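Local coordinates for PPC domain-containing protein (Pyrococcus horikoshii, PDB 2DT4) that is of unknown function but belongs to the plant- and prokaryote-conserved (PPC) domain family and probably assembles as a trimer, at the interface of chains A and B. Residues are numbered along the deposited sequence; one frame, centred on the assembly and turned at random. Chains: chain A/B, Hypothetical protein PH0802.

Contact 1: the interface of chains A and B. Residues chain A 18, 47, 112-113; chain B 56, 133, 135, 137.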
ATOM      1  N   GLU A  18      14.939  -4.414  15.404  1.00 12.26           N
ATOM      2  CA  GLU A  18      15.592  -5.563  14.777  1.00 12.86           C
ATOM      3  C   GLU A  18      15.366  -6.813  15.633  1.00 13.00           C
ATOM      4  O   GLU A  18      15.577  -6.807  16.862  1.00 13.37           O
ATOM      5  CB  GLU A  18      17.087  -5.309  14.583  1.00 14.01           C
ATOM      6  CG  GLU A  18      17.838  -6.479  13.953  1.00 15.98           C
ATOM      7  CD  GLU A  18      19.348  -6.323  13.976  1.00 21.46           C
ATOM      8  OE1 GLU A  18      19.876  -5.512  14.778  1.00 24.93           O
ATOM      9  OE2 GLU A  18      19.993  -7.042  13.195  1.00 22.80           O
ATOM     10  N   LYS A  47      13.880 -10.909   7.292  1.00  9.84           N
ATOM     11  CA  LYS A  47      14.773 -12.059   7.141  1.00 10.23           C
ATOM     12  C   LYS A  47      14.019 -13.361   7.315  1.00 10.80           C
ATOM     13  O   LYS A  47      13.198 -13.497   8.222  1.00 10.96           O
ATOM     14  CB  LYS A  47      15.896 -11.959   8.174  1.00 10.06           C
ATOM     15  CG  LYS A  47      16.876 -10.824   7.846  1.00 12.03           C
ATOM     16  CD  LYS A  47      18.119 -10.758   8.723  1.00 15.06           C
ATOM     17  CE  LYS A  47      19.029  -9.625   8.289  1.00 16.45           C
ATOM     18  NZ  LYS A  47      20.263  -9.510   9.151  1.00 18.33           N
ATOM     19  N   PHE A 112      14.277  -6.870  10.020  1.00 11.09           N
ATOM     20  CA  PHE A 112      15.621  -6.259  10.098  1.00 11.51           C
ATOM     21  C   PHE A 112      15.313  -4.809  10.372  1.00 11.52           C
ATOM     22  O   PHE A 112      15.692  -4.262  11.383  1.00 11.94           O
ATOM     23  CB  PHE A 112      16.439  -6.542   8.788  1.00 11.55           C
ATOM     24  CG  PHE A 112      17.777  -5.860   8.736  1.00 13.09           C
ATOM     25  CD1 PHE A 112      18.717  -6.062   9.756  1.00 18.16           C
ATOM     26  CD2 PHE A 112      18.069  -4.980   7.714  1.00 15.26           C
ATOM     27  CE1 PHE A 112      19.955  -5.402   9.713  1.00 18.37           C
ATOM     28  CE2 PHE A 112      19.296  -4.322   7.673  1.00 18.25           C
ATOM     29  CZ  PHE A 112      20.233  -4.533   8.683  1.00 18.03           C
ATOM     30  N   VAL A 113      14.571  -4.230   9.414  1.00 12.32           N
ATOM     31  CA  VAL A 113      14.059  -2.843   9.546  1.00 11.64           C
ATOM     32  C   VAL A 113      12.597  -2.971   9.151  1.00 10.85           C
ATOM     33  O   VAL A 113      12.298  -3.572   8.149  1.00 10.33           O
ATOM     34  CB  VAL A 113      14.735  -1.819   8.633  1.00 12.79           C
ATOM     35  CG1 VAL A 113      13.995  -0.430   8.632  1.00 11.78           C
ATOM     36  CG2 VAL A 113      16.206  -1.659   9.047  1.00 14.62           C
TER
ATOM     37  N   GLU B  56      23.873  -5.815   3.395  1.00 16.16           N
ATOM     38  CA  GLU B  56      24.184  -5.549   4.789  1.00 18.92           C
ATOM     39  C   GLU B  56      25.688  -5.607   5.036  1.00 20.32           C
ATOM     40  O   GLU B  56      26.242  -4.760   5.757  1.00 21.08           O
ATOM     41  CB  GLU B  56      23.440  -6.562   5.658  1.00 19.80           C
ATOM     42  CG  GLU B  56      23.486  -6.267   7.135  1.00 22.03           C
ATOM     43  CD  GLU B  56      22.738  -7.297   7.969  1.00 25.18           C
ATOM     44  OE1 GLU B  56      23.141  -7.497   9.133  1.00 26.64           O
ATOM     45  OE2 GLU B  56      21.745  -7.902   7.492  1.00 21.95           O
ATOM     46  N   TYR B 133      24.340  -0.063  10.899  1.00 23.76           N
ATOM     47  CA  TYR B 133      23.991  -0.782   9.670  1.00 23.29           C
ATOM     48  C   TYR B 133      24.361  -0.032   8.384  1.00 22.29           C
ATOM     49  O   TYR B 133      24.372  -0.612   7.315  1.00 23.53           O
ATOM     50  CB  TYR B 133      22.498  -1.161   9.643  1.00 23.62           C
ATOM     51  CG  TYR B 133      21.857  -1.630  10.946  1.00 24.66           C
ATOM     52  CD1 TYR B 133      20.979  -0.810  11.641  1.00 27.66           C
ATOM     53  CD2 TYR B 133      22.085  -2.909  11.452  1.00 26.95           C
ATOM     54  CE1 TYR B 133      20.374  -1.225  12.828  1.00 28.14           C
ATOM     55  CE2 TYR B 133      21.478  -3.349  12.632  1.00 27.44           C
ATOM     56  CZ  TYR B 133      20.613  -2.502  13.319  1.00 29.60           C
ATOM     57  OH  TYR B 133      19.994  -2.907  14.497  1.00 31.25           O
ATOM     58  N   LEU B 135      22.451   2.434   7.527  1.00 16.87           N
ATOM     59  CA  LEU B 135      21.147   2.985   7.169  1.00 15.37           C
ATOM     60  C   LEU B 135      20.825   4.136   8.106  1.00 13.91           C
ATOM     61  O   LEU B 135      21.113   4.047   9.289  1.00 13.49           O
ATOM     62  CB  LEU B 135      20.056   1.940   7.337  1.00 15.43           C
ATOM     63  CG  LEU B 135      20.205   0.745   6.410  1.00 15.74           C
ATOM     64  CD1 LEU B 135      19.340  -0.373   6.874  1.00 16.12           C
ATOM     65  CD2 LEU B 135      19.869   1.133   4.999  1.00 15.61           C
ATOM     66  N   LEU B 137      18.191   5.701  10.198  1.00 11.11           N
ATOM     67  CA  LEU B 137      16.908   5.238  10.771  1.00 11.17           C
ATOM     68  C   LEU B 137      16.430   6.060  11.940  1.00 10.94           C
ATOM     69  O   LEU B 137      17.202   6.749  12.599  1.00 11.45           O
ATOM     70  CB  LEU B 137      17.123   3.808  11.298  1.00 10.80           C
ATOM     71  CG  LEU B 137      17.623   2.763  10.282  1.00 11.43           C
ATOM     72  CD1 LEU B 137      17.955   1.453  10.904  1.00 11.79           C
ATOM     73  CD2 LEU B 137      16.627   2.593   9.144  1.00 12.64           C
TER
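A:Phe112 turns the CE1-CZ edge of its ring onto a face of B:Tyr133, meeting it near the CD2 rim. The planes stand 76° apart with centroids separated by 5.1 Å, a clear edge-to-face pair. CZ of A:Phe112 lies 3.7 Å from CD2 of B:Tyr133. On one of its own faces the same phenyl ring carries the carboxylate of B:Glu56, which is laid almost parallel to it and offset toward the rim. That carboxylate is gripped from chain A as well: A:Lys47, extended beyond CG, brings its ammonium NZ to OE2 of B:Glu56 at 2.7 Å, a salt bridge and hydrogen bond received on the syn lone pair. The arrangement illustrates how a carboxylate held against an aromatic face can be paired with a cation, whose charge probably offsets the cost of that placement. At the far end of the tyrosine, the phenol OH of B:Tyr133 donates to OE1 of A:Glu18 over 2.6 Å, arriving from well above the carboxylate plane. A:Glu18 gets there with CG anti to the backbone N (chi1 179°) and an extended chain, which also places its OE2 in the plane of the A:Phe112 ring, at the edge. The glutamate thus supports the phenylalanine from within its own chain while holding the tyrosine across the interface. Beyond the aromatic pair the contact becomes aliphatic. CD1 of B:Leu135 touches both CE2 of A:Phe112 and the methyl CG2 of A:Val113. The valine divides its branches over B:Leu137, with CG2 lying 4.0 Å from CD1 of that leucine and CG1 equally far from its CD2.

Contact 2: the interface of chains A and B. Residues chain A 12-15, 17, 25, 29; chain B 3-4, 140-141.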
ATOM      1  N   TYR A  12      -0.201   6.209  14.298  1.00  7.27           N
ATOM      2  CA  TYR A  12       1.159   5.877  14.665  1.00  7.54           C
ATOM      3  C   TYR A  12       2.086   5.643  13.470  1.00  7.95           C
ATOM      4  O   TYR A  12       1.656   5.199  12.408  1.00  7.74           O
ATOM      5  CB  TYR A  12       1.198   4.601  15.515  1.00  7.79           C
ATOM      6  CG  TYR A  12       0.284   4.556  16.742  1.00  7.49           C
ATOM      7  CD1 TYR A  12       0.787   4.801  18.006  1.00  7.80           C
ATOM      8  CD2 TYR A  12      -1.065   4.236  16.626  1.00  8.98           C
ATOM      9  CE1 TYR A  12      -0.021   4.722  19.120  1.00  8.90           C
ATOM     10  CE2 TYR A  12      -1.866   4.133  17.736  1.00  9.53           C
ATOM     11  CZ  TYR A  12      -1.343   4.390  18.974  1.00  8.97           C
ATOM     12  OH  TYR A  12      -2.150   4.257  20.095  1.00 10.91           O
ATOM     13  N   LEU A  13       3.360   5.946  13.668  1.00  7.99           N
ATOM     14  CA  LEU A  13       4.411   5.701  12.691  1.00  7.19           C
ATOM     15  C   LEU A  13       5.651   5.375  13.495  1.00  7.88           C
ATOM     16  O   LEU A  13       6.044   6.178  14.340  1.00  8.75           O
ATOM     17  CB  LEU A  13       4.648   6.933  11.802  1.00  8.29           C
ATOM     18  CG  LEU A  13       5.728   6.711  10.732  1.00  7.85           C
ATOM     19  CD1 LEU A  13       5.362   5.580   9.771  1.00  7.99           C
ATOM     20  CD2 LEU A  13       5.979   8.017   9.991  1.00  9.43           C
ATOM     21  N   PHE A  14       6.231   4.200  13.262  1.00  7.58           N
ATOM     22  CA  PHE A  14       7.316   3.720  14.114  1.00  7.63           C
ATOM     23  C   PHE A  14       8.194   2.717  13.411  1.00  8.54           C
ATOM     24  O   PHE A  14       7.781   2.062  12.423  1.00  8.27           O
ATOM     25  CB  PHE A  14       6.776   3.109  15.422  1.00  7.82           C
ATOM     26  CG  PHE A  14       5.706   2.069  15.234  1.00  8.51           C
ATOM     27  CD1 PHE A  14       6.021   0.758  14.910  1.00  9.21           C
ATOM     28  CD2 PHE A  14       4.388   2.415  15.348  1.00  9.81           C
ATOM     29  CE1 PHE A  14       5.004  -0.189  14.698  1.00 10.72           C
ATOM     30  CE2 PHE A  14       3.386   1.492  15.156  1.00 11.94           C
ATOM     31  CZ  PHE A  14       3.685   0.190  14.810  1.00 10.67           C
ATOM     32  N   ARG A  15       9.405   2.586  13.949  1.00  8.65           N
ATOM     33  CA  ARG A  15      10.299   1.529  13.556  1.00  8.92           C
ATOM     34  C   ARG A  15      10.272   0.402  14.555  1.00  9.33           C
ATOM     35  O   ARG A  15      10.463   0.606  15.749  1.00  8.75           O
ATOM     36  CB  ARG A  15      11.731   2.027  13.422  1.00  9.91           C
ATOM     37  CG  ARG A  15      12.648   0.912  13.027  1.00 11.20           C
ATOM     38  CD  ARG A  15      13.938   1.366  12.435  1.00 15.92           C
ATOM     39  NE  ARG A  15      14.790   1.980  13.429  1.00 16.40           N
ATOM     40  CZ  ARG A  15      15.731   1.348  14.138  1.00 16.85           C
ATOM     41  NH1 ARG A  15      16.499   2.030  14.995  1.00 14.68           N
ATOM     42  NH2 ARG A  15      15.884   0.057  14.055  1.00 20.86           N
ATOM     43  N   PRO A  17      11.850  -2.758  16.325  1.00 10.46           N
ATOM     44  CA  PRO A  17      13.212  -3.219  16.599  1.00 11.86           C
ATOM     45  C   PRO A  17      13.661  -4.433  15.788  1.00 11.87           C
ATOM     46  O   PRO A  17      12.888  -5.360  15.546  1.00 10.87           O
ATOM     47  CB  PRO A  17      13.163  -3.548  18.092  1.00 12.54           C
ATOM     48  CG  PRO A  17      12.163  -2.655  18.623  1.00 11.40           C
ATOM     49  CD  PRO A  17      11.076  -2.621  17.559  1.00 11.19           C
ATOM     50  N   TYR A  25       4.969  -8.451  16.947  1.00  9.64           N
ATOM     51  CA  TYR A  25       5.173  -7.119  17.493  1.00  9.21           C
ATOM     52  C   TYR A  25       3.923  -6.263  17.302  1.00  8.85           C
ATOM     53  O   TYR A  25       3.492  -5.583  18.205  1.00  9.48           O
ATOM     54  CB  TYR A  25       6.377  -6.433  16.828  1.00  8.72           C
ATOM     55  CG  TYR A  25       6.596  -5.003  17.246  1.00 10.16           C
ATOM     56  CD1 TYR A  25       7.531  -4.663  18.218  1.00 11.34           C
ATOM     57  CD2 TYR A  25       5.852  -3.980  16.684  1.00 10.49           C
ATOM     58  CE1 TYR A  25       7.724  -3.349  18.590  1.00 10.28           C
ATOM     59  CE2 TYR A  25       6.037  -2.670  17.053  1.00 11.98           C
ATOM     60  CZ  TYR A  25       6.969  -2.367  18.000  1.00 12.56           C
ATOM     61  OH  TYR A  25       7.169  -1.063  18.338  1.00 13.78           O
ATOM     62  N   PHE A  29       1.966  -4.603  20.318  1.00  9.02           N
ATOM     63  CA  PHE A  29       1.767  -3.154  20.284  1.00  9.32           C
ATOM     64  C   PHE A  29       0.254  -2.842  20.518  1.00  8.80           C
ATOM     65  O   PHE A  29      -0.093  -2.004  21.368  1.00  8.73           O
ATOM     66  CB  PHE A  29       2.301  -2.565  18.981  1.00  9.23           C
ATOM     67  CG  PHE A  29       1.914  -1.143  18.752  1.00 12.36           C
ATOM     68  CD1 PHE A  29       0.743  -0.865  18.070  1.00 14.16           C
ATOM     69  CD2 PHE A  29       2.702  -0.088  19.177  1.00 17.92           C
ATOM     70  CE1 PHE A  29       0.373   0.426  17.817  1.00 15.75           C
ATOM     71  CE2 PHE A  29       2.288   1.217  18.930  1.00 17.19           C
ATOM     72  CZ  PHE A  29       1.096   1.432  18.278  1.00 13.04           C
TER
ATOM     73  N   THR B   3       7.108   7.391  21.489  1.00 14.74           N
ATOM     74  CA  THR B   3       5.786   6.774  21.569  1.00 14.37           C
ATOM     75  C   THR B   3       5.242   6.322  20.231  1.00 13.36           C
ATOM     76  O   THR B   3       4.353   5.512  20.200  1.00 15.42           O
ATOM     77  CB  THR B   3       4.747   7.703  22.207  1.00 13.98           C
ATOM     78  OG1 THR B   3       4.402   8.780  21.314  1.00 13.04           O
ATOM     79  CG2 THR B   3       5.321   8.397  23.444  1.00 14.67           C
ATOM     80  N   GLY B   4       5.719   6.906  19.142  1.00 12.55           N
ATOM     81  CA  GLY B   4       5.220   6.577  17.839  1.00 11.55           C
ATOM     82  C   GLY B   4       3.853   7.138  17.524  1.00 11.03           C
ATOM     83  O   GLY B   4       3.336   6.837  16.454  1.00 10.32           O
ATOM     84  N   GLU B 140      14.025   3.438  17.416  1.00 11.37           N
ATOM     85  CA  GLU B 140      13.013   2.394  17.433  1.00 11.16           C
ATOM     86  C   GLU B 140      12.016   2.573  18.558  1.00 11.57           C
ATOM     87  O   GLU B 140      12.298   3.232  19.589  1.00 12.79           O
ATOM     88  CB  GLU B 140      13.687   1.041  17.568  1.00 11.25           C
ATOM     89  CG  GLU B 140      14.264   0.760  18.957  1.00 12.38           C
ATOM     90  CD  GLU B 140      15.164  -0.463  18.972  1.00 17.81           C
ATOM     91  OE1 GLU B 140      15.420  -0.990  20.069  1.00 20.57           O
ATOM     92  OE2 GLU B 140      15.612  -0.898  17.900  1.00 23.65           O
ATOM     93  N   LEU B 141      10.864   1.918  18.372  1.00 11.04           N
ATOM     94  CA  LEU B 141       9.812   1.905  19.385  1.00 11.76           C
ATOM     95  C   LEU B 141       9.927   0.548  20.090  1.00 12.16           C
ATOM     96  O   LEU B 141       9.531  -0.489  19.570  1.00 11.25           O
ATOM     97  CB  LEU B 141       8.418   2.137  18.804  1.00 11.99           C
ATOM     98  CG  LEU B 141       7.245   2.048  19.786  1.00 15.27           C
ATOM     99  CD1 LEU B 141       7.383   3.110  20.860  1.00 17.76           C
ATOM    100  CD2 LEU B 141       5.930   2.216  19.088  1.00 16.76           C
TER
HETATM  101  O   HOH W   1      18.228   0.453  16.825  1.00 29.70           O
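The phenol OH of A:Tyr25 donates to the main-chain O of B:Leu141 at 2.7 Å, tilted 34° from the carbonyl plane, while the ring carbons of A:Pro17 pack against the same oxygen. The tyrosine has CG anti to its backbone N (chi1 175°), which sends it from helix 22-33 of chain A across the leucine side chain at about a right angle. An alanine here would probably leave the B:Leu141 carbonyl without its hydroxyl donor and open a gap beside the leucine CG. Main-chain bonds pin two separate stretches of chain B to strand 5-16: N of B:Leu141 donates to O of A:Arg15 (3.0 Å), and N of A:Leu13 donates to O of B:Gly4 (2.9 Å). Between them, the methyl CD2 of B:Leu141 wedges against CE2 of A:Phe29 at 3.8 Å and CG of A:Phe14 at 3.9 Å. The two phenyl rings are themselves braced: A:Phe29 has CE2 of A:Phe14 over one face, and its CZ sits over the centre of the A:Tyr12 ring, which backs the pair from the second shell. At the outer end A:Arg15, bent at chi3 (70°), spreads its guanidinium over CB of B:Glu140. The charges meet loosely, with NH2 of the arginine 4.0 Å from OE2 of the glutamate; water 1, in the guanidinium plane, links NH1 to that oxygen. CD of B:Glu140 also rests on CG of A:Pro17. The site thus clamps the C-terminal tail of chain B, together with its N-terminal segment, along strand 5-16 of chain A, tying the two subunits of the deposited assembly together.

The C-alpha centres of contact 1 and contact 2 lie about 15 Å apart, and the two form neighbouring patches of one interface. No residue is common to both, yet the chain runs directly between them: A:Pro17 of contact 2 is followed by A:Glu18 of contact 1, and on chain B the stretch 133-137 leads on to the tail at 140-141. Contact 1 joins loops through aromatic and charged groups, whereas contact 2 adds main-chain hydrogen bonds to a strand to its side-chain contacts. The interface is not an exact two-fold; this is compatible with a cyclic trimer, though these contacts alone do not show it.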